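Local atomic coordinates of mandelate racemase / muconate lactonizing enzyme, C-terminal domain protein (Pseudovibrio sp. JE062, PDB entry 4JHM), a protein that is of unknown function but has the two-domain architecture of the enolase superfamily, an enolase-like N-terminal domain joined to a C-terminal TIM-barrel domain. Residues E12-A17 with M360-V365; I39-T44 with E49-T54. All coordinates share one frame; numbering follows the deposited sequence.

Contact 1. Residues E12-A17 with M360-V365; sequences ELYALA and MDWDAV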
loop_
_atom_site.group_PDB
_atom_site.type_symbol
_atom_site.label_atom_id
_atom_site.label_comp_id
_atom_site.label_asym_id
_atom_site.label_seq_id
_atom_site.Cartn_x
_atom_site.Cartn_y
_atom_site.Cartn_z
ATOM N N GLU A 12 -0.736 -2.943 -52.342
ATOM C CA GLU A 12 -1.983 -2.335 -52.796
ATOM C C GLU A 12 -2.860 -1.986 -51.600
ATOM O O GLU A 12 -3.092 -2.824 -50.727
ATOM C CB GLU A 12 -2.745 -3.293 -53.707
ATOM C CG GLU A 12 -2.094 -3.536 -55.055
ATOM C CD GLU A 12 -2.839 -4.565 -55.881
ATOM O OE1 GLU A 12 -3.688 -5.287 -55.316
ATOM O OE2 GLU A 12 -2.569 -4.655 -57.095
ATOM N N LEU A 13 -3.350 -0.753 -51.564
ATOM C CA LEU A 13 -4.227 -0.325 -50.484
ATOM C C LEU A 13 -5.650 -0.180 -50.992
ATOM O O LEU A 13 -5.871 0.351 -52.075
ATOM C CB LEU A 13 -3.751 1.006 -49.908
ATOM C CG LEU A 13 -2.302 1.048 -49.426
ATOM C CD1 LEU A 13 -2.046 2.339 -48.662
ATOM C CD2 LEU A 13 -1.984 -0.170 -48.572
ATOM N N TYR A 14 -6.612 -0.655 -50.204
ATOM C CA TYR A 14 -8.020 -0.558 -50.574
ATOM C C TYR A 14 -8.886 -0.081 -49.414
ATOM O O TYR A 14 -8.600 -0.352 -48.246
ATOM C CB TYR A 14 -8.534 -1.908 -51.068
ATOM C CG TYR A 14 -7.862 -2.381 -52.328
ATOM C CD1 TYR A 14 -8.272 -1.921 -53.569
ATOM C CD2 TYR A 14 -6.810 -3.285 -52.279
ATOM C CE1 TYR A 14 -7.655 -2.347 -54.728
ATOM C CE2 TYR A 14 -6.187 -3.720 -53.433
ATOM C CZ TYR A 14 -6.614 -3.246 -54.653
ATOM O OH TYR A 14 -6.000 -3.670 -55.803
ATOM N N ALA A 15 -9.943 0.641 -49.758
ATOM C CA ALA A 15 -10.954 1.043 -48.799
ATOM C C ALA A 15 -12.306 0.853 -49.473
ATOM O O ALA A 15 -12.676 1.613 -50.377
ATOM C CB ALA A 15 -10.756 2.493 -48.380
ATOM N N LEU A 16 -13.032 -0.174 -49.044
ATOM C CA LEU A 16 -14.284 -0.538 -49.686
ATOM C C LEU A 16 -15.445 -0.536 -48.704
ATOM O O LEU A 16 -15.246 -0.505 -47.492
ATOM C CB LEU A 16 -14.165 -1.908 -50.367
ATOM C CG LEU A 16 -13.523 -3.053 -49.583
ATOM C CD1 LEU A 16 -14.053 -4.391 -50.065
ATOM C CD2 LEU A 16 -12.005 -3.016 -49.700
ATOM N N ALA A 17 -16.658 -0.560 -49.249
ATOM C CA ALA A 17 -17.886 -0.519 -48.458
ATOM C C ALA A 17 -19.075 -0.907 -49.335
ATOM O O ALA A 17 -18.918 -1.133 -50.531
ATOM C CB ALA A 17 -18.091 0.871 -47.872
HETATM N N MSE A 360 -9.862 -13.892 -51.147
HETATM C CA MSE A 360 -10.702 -12.753 -51.487
HETATM C C MSE A 360 -10.989 -12.743 -52.953
HETATM O O MSE A 360 -10.151 -13.145 -53.759
HETATM C CB MSE A 360 -9.991 -11.452 -51.137
HETATM C CG MSE A 360 -9.727 -11.331 -49.641
HETATM SE SE MSE A 360 -11.228 -10.399 -48.770
HETATM C CE MSE A 360 -12.054 -11.965 -47.919
ATOM N N ASP A 361 -12.189 -12.288 -53.304
ATOM C CA ASP A 361 -12.548 -12.013 -54.689
ATOM C C ASP A 361 -12.054 -10.608 -55.013
ATOM O O ASP A 361 -12.573 -9.623 -54.488
ATOM C CB ASP A 361 -14.062 -12.112 -54.874
ATOM C CG ASP A 361 -14.509 -11.756 -56.279
ATOM O OD1 ASP A 361 -13.777 -11.026 -56.981
ATOM O OD2 ASP A 361 -15.601 -12.204 -56.681
ATOM N N TRP A 362 -11.044 -10.518 -55.870
ATOM C CA TRP A 362 -10.340 -9.256 -56.073
ATOM C C TRP A 362 -11.004 -8.364 -57.114
ATOM O O TRP A 362 -10.712 -7.168 -57.196
ATOM C CB TRP A 362 -8.875 -9.522 -56.418
ATOM C CG TRP A 362 -8.132 -10.068 -55.241
ATOM C CD1 TRP A 362 -7.679 -11.344 -55.071
ATOM C CD2 TRP A 362 -7.793 -9.359 -54.046
ATOM N NE1 TRP A 362 -7.059 -11.467 -53.851
ATOM C CE2 TRP A 362 -7.118 -10.261 -53.203
ATOM C CE3 TRP A 362 -7.986 -8.045 -53.614
ATOM C CZ2 TRP A 362 -6.636 -9.891 -51.945
ATOM C CZ3 TRP A 362 -7.507 -7.675 -52.369
ATOM C CH2 TRP A 362 -6.839 -8.596 -51.547
ATOM N N ASP A 363 -11.903 -8.937 -57.902
ATOM C CA ASP A 363 -12.717 -8.134 -58.803
ATOM C C ASP A 363 -13.878 -7.531 -58.025
ATOM O O ASP A 363 -14.438 -6.512 -58.424
ATOM C CB ASP A 363 -13.219 -8.969 -59.984
ATOM C CG ASP A 363 -12.102 -9.354 -60.930
ATOM O OD1 ASP A 363 -10.979 -9.605 -60.443
ATOM O OD2 ASP A 363 -12.341 -9.393 -62.154
ATOM N N ALA A 364 -14.221 -8.165 -56.905
ATOM C CA ALA A 364 -15.312 -7.697 -56.060
ATOM C C ALA A 364 -14.871 -6.482 -55.261
ATOM O O ALA A 364 -15.622 -5.513 -55.135
ATOM C CB ALA A 364 -15.781 -8.805 -55.128
ATOM N N VAL A 365 -13.655 -6.532 -54.721
ATOM C CA VAL A 365 -13.137 -5.413 -53.942
ATOM C C VAL A 365 -12.935 -4.199 -54.844
ATOM O O VAL A 365 -13.390 -3.100 -54.519
ATOM C CB VAL A 365 -11.821 -5.748 -53.199
ATOM C CG1 VAL A 365 -12.024 -6.909 -52.239
ATOM C CG2 VAL A 365 -10.700 -6.056 -54.177
#
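Leu16 and Val365 meet through their methyl groups, with Leu16 CD1 lying 3.9 Å from Val365 CG1. The contact joins strand 8-16 of the four-stranded antiparallel sheet to helix 362-368, which leads into strand 369-376 of the same sheet. Tyr14 and Leu16 are two apart on the strand, and both send CB toward the helix. The first torsion of Leu16, chi1 46°, sets CG between the backbone N and the carbonyl carbon. From there the CD1 branch reaches Val365 obliquely. The second touch is looser. Tyr14 CE2 comes within 4.3 Å of Trp362 CZ3, the two rings meeting obliquely. It is CZ3, on the six-membered ring of the Trp362 indole, that approaches Tyr14. Met360 CB sits over one face of that indole, 3.7 Å above the plane and offset to the rim. The Tyr14 hydroxyl gives a weak hydrogen bond to Glu12 OE1, which lies in the plane of the ring at its edge. Glu12 OE2 forms a salt bridge with Arg10. Asp361 is the N-cap of the helix. Asp361 OD1 accepts from Ala364 N at 2.9 Å, from above the carboxylate plane, and more weakly from Asp363 N.

Contact 2. Residues I39-T44 with E49-T54; sequences IVRLFT and EGLGAT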
loop_
_atom_site.group_PDB
_atom_site.type_symbol
_atom_site.label_atom_id
_atom_site.label_comp_id
_atom_site.label_asym_id
_atom_site.label_seq_id
_atom_site.Cartn_x
_atom_site.Cartn_y
_atom_site.Cartn_z
ATOM N N ILE A 39 -8.049 -2.706 -46.642
ATOM C CA ILE A 39 -7.267 -3.892 -46.947
ATOM C C ILE A 39 -5.871 -3.551 -47.446
ATOM O O ILE A 39 -5.704 -2.723 -48.345
ATOM C CB ILE A 39 -7.967 -4.771 -47.994
ATOM C CG1 ILE A 39 -9.205 -5.427 -47.382
ATOM C CG2 ILE A 39 -7.015 -5.838 -48.507
ATOM C CD1 ILE A 39 -10.046 -6.203 -48.375
ATOM N N VAL A 40 -4.877 -4.198 -46.844
ATOM C CA VAL A 40 -3.499 -4.126 -47.304
ATOM C C VAL A 40 -3.127 -5.450 -47.953
ATOM O O VAL A 40 -3.169 -6.494 -47.301
ATOM C CB VAL A 40 -2.522 -3.882 -46.141
ATOM C CG1 VAL A 40 -1.086 -3.916 -46.643
ATOM C CG2 VAL A 40 -2.817 -2.557 -45.457
ATOM N N ARG A 41 -2.769 -5.408 -49.234
ATOM C CA ARG A 41 -2.315 -6.601 -49.935
ATOM C C ARG A 41 -0.834 -6.478 -50.282
ATOM O O ARG A 41 -0.449 -5.627 -51.081
ATOM C CB ARG A 41 -3.129 -6.830 -51.212
ATOM C CG ARG A 41 -3.269 -8.302 -51.567
ATOM C CD ARG A 41 -2.997 -8.584 -53.030
ATOM N NE ARG A 41 -4.128 -8.262 -53.895
ATOM C CZ ARG A 41 -4.340 -8.824 -55.083
ATOM N NH1 ARG A 41 -3.506 -9.744 -55.549
ATOM N NH2 ARG A 41 -5.392 -8.473 -55.806
ATOM N N LEU A 42 -0.009 -7.330 -49.681
ATOM C CA LEU A 42 1.430 -7.291 -49.909
ATOM C C LEU A 42 1.839 -8.333 -50.939
ATOM O O LEU A 42 1.334 -9.454 -50.930
ATOM C CB LEU A 42 2.186 -7.559 -48.608
ATOM C CG LEU A 42 1.936 -6.602 -47.442
ATOM C CD1 LEU A 42 2.587 -7.150 -46.182
ATOM C CD2 LEU A 42 2.452 -5.204 -47.750
ATOM N N PHE A 43 2.762 -7.954 -51.818
ATOM C CA PHE A 43 3.320 -8.869 -52.806
ATOM C C PHE A 43 4.800 -9.107 -52.509
ATOM O O PHE A 43 5.435 -8.311 -51.818
ATOM C CB PHE A 43 3.171 -8.291 -54.214
ATOM C CG PHE A 43 1.749 -8.216 -54.705
ATOM C CD1 PHE A 43 1.148 -9.313 -55.306
ATOM C CD2 PHE A 43 1.024 -7.040 -54.594
ATOM C CE1 PHE A 43 -0.155 -9.244 -55.773
ATOM C CE2 PHE A 43 -0.276 -6.963 -55.062
ATOM C CZ PHE A 43 -0.866 -8.064 -55.655
ATOM N N THR A 44 5.346 -10.198 -53.042
ATOM C CA THR A 44 6.752 -10.544 -52.835
ATOM C C THR A 44 7.467 -10.843 -54.156
ATOM O O THR A 44 6.903 -10.664 -55.235
ATOM C CB THR A 44 6.893 -11.762 -51.901
ATOM O OG1 THR A 44 6.119 -12.852 -52.412
ATOM C CG2 THR A 44 6.414 -11.420 -50.502
ATOM N N GLU A 49 1.638 -13.549 -51.788
ATOM C CA GLU A 49 0.941 -12.328 -51.383
ATOM C C GLU A 49 0.273 -12.454 -50.015
ATOM O O GLU A 49 -0.262 -13.507 -49.668
ATOM C CB GLU A 49 -0.084 -11.909 -52.444
ATOM C CG GLU A 49 -1.323 -12.785 -52.537
ATOM C CD GLU A 49 -2.319 -12.263 -53.560
ATOM O OE1 GLU A 49 -3.539 -12.308 -53.280
ATOM O OE2 GLU A 49 -1.880 -11.795 -54.637
ATOM N N GLY A 50 0.313 -11.369 -49.244
ATOM C CA GLY A 50 -0.222 -11.358 -47.881
ATOM C C GLY A 50 -1.380 -10.396 -47.729
ATOM O O GLY A 50 -1.365 -9.302 -48.292
ATOM N N LEU A 51 -2.389 -10.807 -46.966
ATOM C CA LEU A 51 -3.574 -9.986 -46.751
ATOM C C LEU A 51 -3.733 -9.598 -45.287
ATOM O O LEU A 51 -3.590 -10.429 -44.388
ATOM C CB LEU A 51 -4.835 -10.724 -47.195
ATOM C CG LEU A 51 -4.750 -11.562 -48.468
ATOM C CD1 LEU A 51 -6.116 -12.164 -48.759
ATOM C CD2 LEU A 51 -4.251 -10.729 -49.638
ATOM N N GLY A 52 -4.042 -8.324 -45.067
ATOM C CA GLY A 52 -4.382 -7.813 -43.745
ATOM C C GLY A 52 -5.478 -6.785 -43.908
ATOM O O GLY A 52 -5.710 -6.303 -45.014
ATOM N N ALA A 53 -6.154 -6.447 -42.816
ATOM C CA ALA A 53 -7.293 -5.542 -42.889
ATOM C C ALA A 53 -7.648 -4.960 -41.533
ATOM O O ALA A 53 -7.534 -5.633 -40.510
ATOM C CB ALA A 53 -8.497 -6.273 -43.456
ATOM N N THR A 54 -8.082 -3.706 -41.532
ATOM C CA THR A 54 -8.655 -3.106 -40.340
ATOM C C THR A 54 -9.910 -2.318 -40.705
ATOM O O THR A 54 -10.021 -1.748 -41.792
ATOM C CB THR A 54 -7.662 -2.188 -39.603
ATOM O OG1 THR A 54 -8.165 -1.901 -38.292
ATOM C CG2 THR A 54 -7.455 -0.884 -40.365
#
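Arg41 bends at chi2 and again at chi3 (-79°), which turns its guanidinium toward Glu49. Glu49 starts with CG between its backbone N and carbonyl carbon (chi1 72°) and then runs extended to the carboxylate. Arg41 NH1 donates to Glu49 OE2 at 2.8 Å in a salt bridge. The bond is bent, and it meets OE2 on the syn side but out of the carboxylate plane. The two flat groups are turned 60° apart. Phe43 lies alongside Glu49, pointing the same way, with its ring nearly perpendicular to the carboxylate. Phe43 CE1 is the ring atom nearest Glu49 OE2, at 3.3 Å. Arg41 and Leu51 also run side by side, Arg41 CG packing on Leu51 CD2. These groups ride on a beta hairpin, in which strands 34-44 and 50-58 pair antiparallel. Val40 with Gly52 and Leu42 with Gly50 are the hydrogen-bonded pairs. Val40 N reaches Gly52 O at 2.9 Å, and Leu42 N bonds Gly50 O. Val40 and Leu42, paired with the two glycines, pack against helix 100-119 on one face of the sheet. On the other face, Ile39 CG1 touches Ala53 CB at 4.1 Å, and Trp362 covers part of Ile39.

Overall arrangement
Contacts 1 and 2 share one antiparallel sheet, with centres about 11 Å apart. Strands 8-16 and 34-44 are neighbours in it, and Tyr14 O lies 2.9 Å from Ile39 N, a probable hydrogen bond. Arg41 of contact 2 reaches into contact 1. Its guanidinium makes a cation-pi contact with Trp362 of contact 1, Arg41 NH2 lying 3.1 Å from Trp362 CD2. Arg41 NE also forms a long, weak ion pair with Glu12 OE1. Arg41 therefore has an acidic neighbour in each contact, Glu12 and Glu49. Trp362 CZ2 packs on Leu51 CD2 at 3.4 Å, so the tryptophan reaches residues of three strands.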